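Local coordinates for protein hydroxyglutarate synthase (Pseudomonas putida, PDB 6W1G) that catalyses the iron(II)-dependent decarboxylation and hydroxylation of 2-oxoadipate to D-2-hydroxyglutarate with molecular oxygen, a step of D-lysine catabolism, at residues A3-S8 against G173-D178; L264-F269 against D398-S403. All blocks are in the same frame, centred on the assembly; numbering follows the deposited sequence.

Contact 1: A3-S8 against G173-D178; sequences ANDFVS and GLDAAD
Asp5 and Asp175 lie side by side and point the same way, two like-charged carboxylates with Asp5 OD1 only 4.4 Å from Asp175 OD2. A water bridges them, donating one hydrogen to each of these oxygens, which should ease the repulsion; the carboxylate planes are turned 73° apart. The other oxygen of Asp5, OD2, lies 3.7 Å from Asp175 CB, touching the stem of its neighbour and not the carboxylate. The Phe6 ring lies with one face over the peptide of Gly173, whose C sits over the ring centre, 3.6 Å above its plane. Gly173 CA makes a CH-pi contact with the same face, 3.9 Å from the ring centroid, and Asn4 CB lies over the opposite face, offset toward the rim. Gly173 has no side chain, and its backbone angles are of the kind glycine adopts. One direct hydrogen bond joins the backbones, Val7 N to Leu174 O at 2.9 Å, while Phe6 CA adds a CA-H...O contact to the same oxygen. Here the chain leading into helix 9-27 lies against the start of helix 176-188, whose N-cap is Asp175: chi1 68° puts CG between the backbone N and the carbonyl carbon, and OD1 accepts from Asp178 N, met nearly along its C-O axis. Asp175 thus caps the helix with one oxygen and takes the bridging water with the other. On the N-terminal side, Asn4 OD1 accepts from Phe6 N in an Asx turn, bending the chain just ahead of the aromatic ring. Two further waters join backbone groups, Asp5 O to Ala176 N and Val7 O to Leu174 N. Val7 CG1 packs on Ala176 CB at 3.9 Å, and the side chain also touches Ala179.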
ATOM      1  N   ALA A   3      29.878  14.679   5.982  1.00 48.26           N
ATOM      2  CA  ALA A   3      29.751  13.550   6.896  1.00 47.62           C
ATOM      3  C   ALA A   3      30.302  12.282   6.244  1.00 44.26           C
ATOM      4  O   ALA A   3      31.334  11.751   6.638  1.00 47.75           O
ATOM      5  CB  ALA A   3      28.285  13.358   7.301  1.00 48.64           C
ATOM      6  N   ASN A   4      29.599  11.804   5.226  1.00 38.82           N
ATOM      7  CA  ASN A   4      29.970  10.583   4.531  1.00 34.50           C
ATOM      8  C   ASN A   4      29.393  10.672   3.127  1.00 29.74           C
ATOM      9  O   ASN A   4      28.740  11.654   2.765  1.00 31.12           O
ATOM     10  CB  ASN A   4      29.485   9.369   5.319  1.00 32.79           C
ATOM     11  CG  ASN A   4      27.997   9.380   5.525  1.00 30.45           C
ATOM     12  OD1 ASN A   4      27.241   9.539   4.572  1.00 27.43           O
ATOM     13  ND2 ASN A   4      27.563   9.249   6.777  1.00 30.35           N
ATOM     14  N   ASP A   5      29.640   9.639   2.329  1.00 26.05           N
ATOM     15  CA  ASP A   5      29.138   9.588   0.967  1.00 23.60           C
ATOM     16  C   ASP A   5      28.001   8.593   0.822  1.00 20.34           C
ATOM     17  O   ASP A   5      27.749   8.066  -0.287  1.00 21.86           O
ATOM     18  CB  ASP A   5      30.247   9.279  -0.024  1.00 24.28           C
ATOM     19  CG  ASP A   5      30.834   7.907   0.144  1.00 29.47           C
ATOM     20  OD1 ASP A   5      31.655   7.558  -0.720  1.00 34.85           O
ATOM     21  OD2 ASP A   5      30.469   7.173   1.092  1.00 28.43           O
ATOM     22  N   PHE A   6      27.309   8.284   1.908  1.00 16.25           N
ATOM     23  CA  PHE A   6      26.199   7.358   1.794  1.00 14.06           C
ATOM     24  C   PHE A   6      25.045   8.036   1.071  1.00 14.87           C
ATOM     25  O   PHE A   6      24.778   9.243   1.248  1.00 18.38           O
ATOM     26  CB  PHE A   6      25.731   6.910   3.180  1.00 14.92           C
ATOM     27  CG  PHE A   6      26.782   6.186   3.971  1.00 14.39           C
ATOM     28  CD1 PHE A   6      27.792   5.476   3.351  1.00 15.42           C
ATOM     29  CD2 PHE A   6      26.737   6.203   5.349  1.00 15.78           C
ATOM     30  CE1 PHE A   6      28.726   4.794   4.096  1.00 17.01           C
ATOM     31  CE2 PHE A   6      27.665   5.514   6.091  1.00 17.82           C
ATOM     32  CZ  PHE A   6      28.665   4.821   5.456  1.00 18.13           C
ATOM     33  N   VAL A   7      24.322   7.240   0.278  1.00 14.09           N
ATOM     34  CA  VAL A   7      23.120   7.726  -0.407  1.00 14.72           C
ATOM     35  C   VAL A   7      21.941   7.670   0.554  1.00 14.84           C
ATOM     36  O   VAL A   7      21.918   6.903   1.502  1.00 16.97           O
ATOM     37  CB  VAL A   7      22.828   6.973  -1.713  1.00 16.12           C
ATOM     38  CG1 VAL A   7      23.977   7.173  -2.688  1.00 19.30           C
ATOM     39  CG2 VAL A   7      22.616   5.536  -1.484  1.00 17.71           C
ATOM     40  N   SER A   8      20.944   8.491   0.307  1.00 13.11           N
ATOM     41  CA  SER A   8      19.816   8.516   1.215  1.00 13.25           C
ATOM     42  C   SER A   8      19.056   7.196   1.097  1.00 11.76           C
ATOM     43  O   SER A   8      18.872   6.665  -0.020  1.00 12.52           O
ATOM     44  CB  SER A   8      18.895   9.647   0.859  1.00 15.74           C
ATOM     45  OG  SER A   8      18.277   9.383  -0.336  1.00 18.63           O
ATOM     46  N   GLY A 173      24.925   3.266   6.586  1.00 11.85           N
ATOM     47  CA  GLY A 173      24.416   3.490   5.252  1.00 11.29           C
ATOM     48  C   GLY A 173      25.296   2.786   4.229  1.00 11.26           C
ATOM     49  O   GLY A 173      26.213   2.044   4.583  1.00 12.21           O
ATOM     50  N   LEU A 174      24.989   3.048   2.957  1.00 11.69           N
ATOM     51  CA  LEU A 174      25.681   2.480   1.823  1.00 11.06           C
ATOM     52  C   LEU A 174      25.999   3.599   0.845  1.00 12.13           C
ATOM     53  O   LEU A 174      25.183   4.482   0.612  1.00 13.23           O
ATOM     54  CB  LEU A 174      24.830   1.424   1.106  1.00 11.84           C
ATOM     55  CG  LEU A 174      24.430   0.215   1.944  1.00 11.78           C
ATOM     56  CD1 LEU A 174      23.478  -0.663   1.110  1.00 12.13           C
ATOM     57  CD2 LEU A 174      25.644  -0.566   2.350  1.00 12.86           C
ATOM     58  N   ASP A 175      27.185   3.549   0.241  1.00 13.40           N
ATOM     59  CA  ASP A 175      27.511   4.441  -0.883  1.00 14.81           C
ATOM     60  C   ASP A 175      26.765   4.022  -2.142  1.00 14.18           C
ATOM     61  O   ASP A 175      26.074   3.026  -2.158  1.00 14.82           O
ATOM     62  CB  ASP A 175      29.014   4.543  -1.063  1.00 16.86           C
ATOM     63  CG  ASP A 175      29.683   3.257  -1.543  1.00 20.12           C
ATOM     64  OD1 ASP A 175      29.085   2.308  -2.053  1.00 19.26           O
ATOM     65  OD2 ASP A 175      30.917   3.233  -1.456  1.00 28.71           O
ATOM     66  N   ALA A 176      26.914   4.817  -3.212  1.00 16.27           N
ATOM     67  CA  ALA A 176      26.108   4.600  -4.410  1.00 17.99           C
ATOM     68  C   ALA A 176      26.354   3.225  -5.012  1.00 18.63           C
ATOM     69  O   ALA A 176      25.403   2.545  -5.415  1.00 18.68           O
ATOM     70  CB  ALA A 176      26.370   5.689  -5.451  1.00 20.85           C
ATOM     71  N   ALA A 177      27.615   2.808  -5.104  1.00 18.11           N
ATOM     72  CA  ALA A 177      27.906   1.515  -5.714  1.00 18.92           C
ATOM     73  C   ALA A 177      27.343   0.367  -4.891  1.00 17.67           C
ATOM     74  O   ALA A 177      26.776  -0.578  -5.451  1.00 17.82           O
ATOM     75  CB  ALA A 177      29.403   1.323  -5.886  1.00 21.76           C
ATOM     76  N   ASP A 178      27.500   0.417  -3.559  1.00 15.76           N
ATOM     77  CA  ASP A 178      26.979  -0.641  -2.708  1.00 14.62           C
ATOM     78  C   ASP A 178      25.461  -0.620  -2.691  1.00 13.24           C
ATOM     79  O   ASP A 178      24.840  -1.683  -2.619  1.00 13.33           O
ATOM     80  CB  ASP A 178      27.546  -0.551  -1.289  1.00 13.46           C
ATOM     81  CG  ASP A 178      29.008  -0.932  -1.227  1.00 16.73           C
ATOM     82  OD1 ASP A 178      29.542  -1.511  -2.215  1.00 20.47           O
ATOM     83  OD2 ASP A 178      29.644  -0.615  -0.197  1.00 16.07           O
TER
HETATM   84  O   HOH W   1      28.030   7.521  -2.809  1.00 25.35           O
HETATM   85  O   HOH W   2      32.468   5.350  -1.673  1.00 37.74           O
HETATM   86  O   HOH W   3      22.555   4.696   2.956  1.00 14.00           O

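Contact 2: L264-F269 against D398-S403; sequences LRQTSF and DFLPVS
Leu264 on strand 264-275 meets Leu400 of the loop 398-403, and the two side chains cross obliquely. From Leu264 CB, which points toward the loop, the chain runs to CG, lodged between the backbone N and the carbonyl carbon (chi1 66°) and 4.0 Å from Leu400 CG. There it forks. CD1 presses on Leu400, 3.7 Å from its CG, whereas CD2 turns to the loop backbone, 3.5 Å from Asp398 O. The hydrogen bond to Asp398 O comes instead from Arg298 NH1, on the partner strand 288-298 of the two-stranded antiparallel sheet. Leu400 answers with both methyls: CD1 lies against Leu264 CD1 and, tip to tip, 4.1 Å from Gln266 CD, while CD2 covers Leu264 O, a buried carbonyl left without a polar partner. The contact lies beside the iron site, occupied here by nickel and formed by His70, His226 and Glu294. Phe399 stacks edge-to-face on His70, and Gln266 packs on Glu294, so each side of the contact puts one side chain beside a metal ligand; that of Phe399 comes within about 5 Å of the nickel ion. A water ties the two segments together, donating to Gln266 OE1 at 2.7 Å and accepting from Leu400 N; it lies at the edge of the Phe399 ring, in its plane. The other end of the amide, Gln266 NE2, donates to Glu253. Further along the same loop comes Val402, which binds 2-oxoadipate.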
ATOM      1  N   LEU A 264      -8.762   4.145   0.215  1.00  9.90           N
ATOM      2  CA  LEU A 264      -8.394   3.844  -1.152  1.00 10.04           C
ATOM      3  C   LEU A 264      -9.530   3.035  -1.769  1.00  9.67           C
ATOM      4  O   LEU A 264     -10.370   2.485  -1.061  1.00 11.41           O
ATOM      5  CB  LEU A 264      -7.048   3.150  -1.257  1.00 11.32           C
ATOM      6  CG  LEU A 264      -6.931   1.755  -0.676  1.00 11.43           C
ATOM      7  CD1 LEU A 264      -7.490   0.676  -1.590  1.00 12.53           C
ATOM      8  CD2 LEU A 264      -5.472   1.440  -0.396  1.00 14.20           C
ATOM      9  N   ARG A 265      -9.503   2.934  -3.095  1.00 10.79           N
ATOM     10  CA  ARG A 265     -10.354   2.041  -3.854  1.00 10.61           C
ATOM     11  C   ARG A 265      -9.458   1.133  -4.670  1.00 11.17           C
ATOM     12  O   ARG A 265      -8.382   1.553  -5.112  1.00 11.38           O
ATOM     13  CB  ARG A 265     -11.247   2.807  -4.791  1.00 12.64           C
ATOM     14  CG  ARG A 265     -12.132   3.826  -4.096  1.00 13.40           C
ATOM     15  CD  ARG A 265     -13.103   4.523  -5.053  1.00 13.74           C
ATOM     16  NE  ARG A 265     -14.215   3.629  -5.350  1.00 15.36           N
ATOM     17  CZ  ARG A 265     -14.957   3.652  -6.451  1.00 14.28           C
ATOM     18  NH1 ARG A 265     -14.715   4.528  -7.404  1.00 16.31           N
ATOM     19  NH2 ARG A 265     -15.963   2.782  -6.579  1.00 16.62           N
ATOM     20  N   GLN A 266      -9.855  -0.135  -4.830  1.00 11.47           N
ATOM     21  CA  GLN A 266      -9.012  -1.083  -5.549  1.00 11.80           C
ATOM     22  C   GLN A 266      -9.848  -2.151  -6.256  1.00 12.72           C
ATOM     23  O   GLN A 266     -10.965  -2.484  -5.829  1.00 14.02           O
ATOM     24  CB  GLN A 266      -8.029  -1.796  -4.626  1.00 15.26           C
ATOM     25  CG  GLN A 266      -8.698  -2.634  -3.566  1.00 19.22           C
ATOM     26  CD  GLN A 266      -7.768  -3.229  -2.490  1.00 23.23           C
ATOM     27  OE1 GLN A 266      -6.773  -2.616  -2.039  1.00 24.24           O
ATOM     28  NE2 GLN A 266      -8.122  -4.428  -2.054  1.00 27.98           N
ATOM     29  N   THR A 267      -9.301  -2.676  -7.348  1.00 12.84           N
ATOM     30  CA  THR A 267      -9.896  -3.860  -7.971  1.00 13.96           C
ATOM     31  C   THR A 267      -8.758  -4.658  -8.597  1.00 13.42           C
ATOM     32  O   THR A 267      -7.600  -4.228  -8.620  1.00 14.25           O
ATOM     33  CB  THR A 267     -11.059  -3.546  -8.939  1.00 16.72           C
ATOM     34  OG1 THR A 267     -11.698  -4.770  -9.293  1.00 18.55           O
ATOM     35  CG2 THR A 267     -10.604  -2.824 -10.148  1.00 17.70           C
ATOM     36  N   SER A 268      -9.092  -5.844  -9.071  1.00 14.64           N
ATOM     37  CA  SER A 268      -8.120  -6.843  -9.489  1.00 14.86           C
ATOM     38  C   SER A 268      -8.491  -7.413 -10.851  1.00 14.17           C
ATOM     39  O   SER A 268      -9.615  -7.240 -11.352  1.00 14.71           O
ATOM     40  CB  SER A 268      -8.013  -7.995  -8.448  1.00 18.07           C
ATOM     41  OG  SER A 268      -9.266  -8.666  -8.385  1.00 23.15           O
ATOM     42  N   PHE A 269      -7.505  -8.081 -11.443  1.00 13.05           N
ATOM     43  CA  PHE A 269      -7.699  -8.714 -12.750  1.00 13.34           C
ATOM     44  C   PHE A 269      -6.715  -9.858 -12.879  1.00 13.03           C
ATOM     45  O   PHE A 269      -5.678  -9.901 -12.209  1.00 15.33           O
ATOM     46  CB  PHE A 269      -7.485  -7.690 -13.866  1.00 14.20           C
ATOM     47  CG  PHE A 269      -6.139  -7.030 -13.889  1.00 14.71           C
ATOM     48  CD1 PHE A 269      -5.881  -5.883 -13.141  1.00 16.64           C
ATOM     49  CD2 PHE A 269      -5.114  -7.548 -14.668  1.00 15.30           C
ATOM     50  CE1 PHE A 269      -4.639  -5.301 -13.170  1.00 16.93           C
ATOM     51  CE2 PHE A 269      -3.887  -6.964 -14.701  1.00 16.07           C
ATOM     52  CZ  PHE A 269      -3.649  -5.828 -13.958  1.00 18.79           C
ATOM     53  N   ASP A 398      -1.665   3.566   3.551  1.00  9.61           N
ATOM     54  CA  ASP A 398      -1.826   2.190   4.058  1.00  9.92           C
ATOM     55  C   ASP A 398      -2.878   1.446   3.230  1.00  9.96           C
ATOM     56  O   ASP A 398      -3.028   1.714   2.034  1.00 10.07           O
ATOM     57  CB  ASP A 398      -2.053   2.282   5.553  1.00 11.29           C
ATOM     58  CG  ASP A 398      -0.852   2.907   6.228  1.00 10.80           C
ATOM     59  OD1 ASP A 398       0.200   2.248   6.221  1.00 11.68           O
ATOM     60  OD2 ASP A 398      -0.949   4.068   6.684  1.00 11.65           O
ATOM     61  N   PHE A 399      -3.555   0.483   3.847  1.00 10.36           N
ATOM     62  CA  PHE A 399      -4.384  -0.456   3.104  1.00 10.06           C
ATOM     63  C   PHE A 399      -5.754  -0.558   3.765  1.00 11.54           C
ATOM     64  O   PHE A 399      -5.958  -0.072   4.895  1.00 11.52           O
ATOM     65  CB  PHE A 399      -3.658  -1.791   3.015  1.00 10.94           C
ATOM     66  CG  PHE A 399      -2.386  -1.647   2.219  1.00 10.68           C
ATOM     67  CD1 PHE A 399      -2.421  -1.754   0.862  1.00 11.96           C
ATOM     68  CD2 PHE A 399      -1.189  -1.287   2.804  1.00 11.41           C
ATOM     69  CE1 PHE A 399      -1.317  -1.550   0.087  1.00 11.89           C
ATOM     70  CE2 PHE A 399      -0.073  -1.030   2.030  1.00 11.48           C
ATOM     71  CZ  PHE A 399      -0.111  -1.226   0.683  1.00 11.35           C
ATOM     72  N   LEU A 400      -6.713  -1.125   3.031  1.00 12.48           N
ATOM     73  CA  LEU A 400      -8.045  -1.230   3.590  1.00 12.83           C
ATOM     74  C   LEU A 400      -8.051  -2.106   4.838  1.00 14.60           C
ATOM     75  O   LEU A 400      -7.336  -3.120   4.910  1.00 15.53           O
ATOM     76  CB  LEU A 400      -9.033  -1.733   2.537  1.00 13.72           C
ATOM     77  CG  LEU A 400      -9.288  -0.769   1.365  1.00 14.30           C
ATOM     78  CD1 LEU A 400     -10.160  -1.441   0.299  1.00 14.60           C
ATOM     79  CD2 LEU A 400      -9.911   0.551   1.847  1.00 14.37           C
ATOM     80  N   PRO A 401      -8.809  -1.737   5.857  1.00 15.42           N
ATOM     81  CA  PRO A 401      -8.850  -2.574   7.051  1.00 18.40           C
ATOM     82  C   PRO A 401      -9.561  -3.884   6.799  1.00 17.30           C
ATOM     83  O   PRO A 401     -10.412  -3.997   5.916  1.00 19.26           O
ATOM     84  CB  PRO A 401      -9.624  -1.724   8.063  1.00 21.37           C
ATOM     85  CG  PRO A 401     -10.424  -0.785   7.255  1.00 21.03           C
ATOM     86  CD  PRO A 401      -9.640  -0.527   6.000  1.00 17.00           C
ATOM     87  N   VAL A 402      -9.187  -4.888   7.594  1.00 21.05           N
ATOM     88  CA  VAL A 402      -9.921  -6.139   7.613  1.00 26.75           C
ATOM     89  C   VAL A 402     -11.253  -5.904   8.320  1.00 33.22           C
ATOM     90  O   VAL A 402     -11.304  -5.249   9.370  1.00 36.74           O
ATOM     91  CB  VAL A 402      -9.114  -7.234   8.339  1.00 28.17           C
ATOM     92  CG1 VAL A 402      -9.844  -8.578   8.278  1.00 30.70           C
ATOM     93  CG2 VAL A 402      -7.700  -7.373   7.777  1.00 28.13           C
ATOM     94  N   SER A 403     -12.333  -6.416   7.744  1.00 35.83           N
ATOM     95  CA  SER A 403     -13.629  -6.359   8.411  1.00 40.83           C
ATOM     96  C   SER A 403     -13.518  -6.887   9.840  1.00 42.47           C
ATOM     97  O   SER A 403     -12.930  -7.943  10.081  1.00 41.11           O
ATOM     98  CB  SER A 403     -14.613  -7.216   7.623  1.00 44.76           C
ATOM     99  OG  SER A 403     -14.204  -8.574   7.659  1.00 48.66           O
TER
HETATM  100  O   HOH W   4      -6.121  -2.432   0.607  1.00 15.74           O

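Contact 1 closes before contact 2 opens along the chain, and the two do not touch: their centres are 36 Å apart and their nearest atoms about 20 Å. They share no helix or strand. Contact 1 sits at the surface, its centre about 27 Å from the centre of the chain and away from the annotated sites. Contact 2 is buried, its centre about 9 Å from the centre of the chain, joining strand 264-275 to the loop after strand 389-393. Contact 1 thus packs the segment ahead of helix 9-27 against the start of helix 176-188 at the periphery, while contact 2 belongs to the surroundings of the metal and substrate sites.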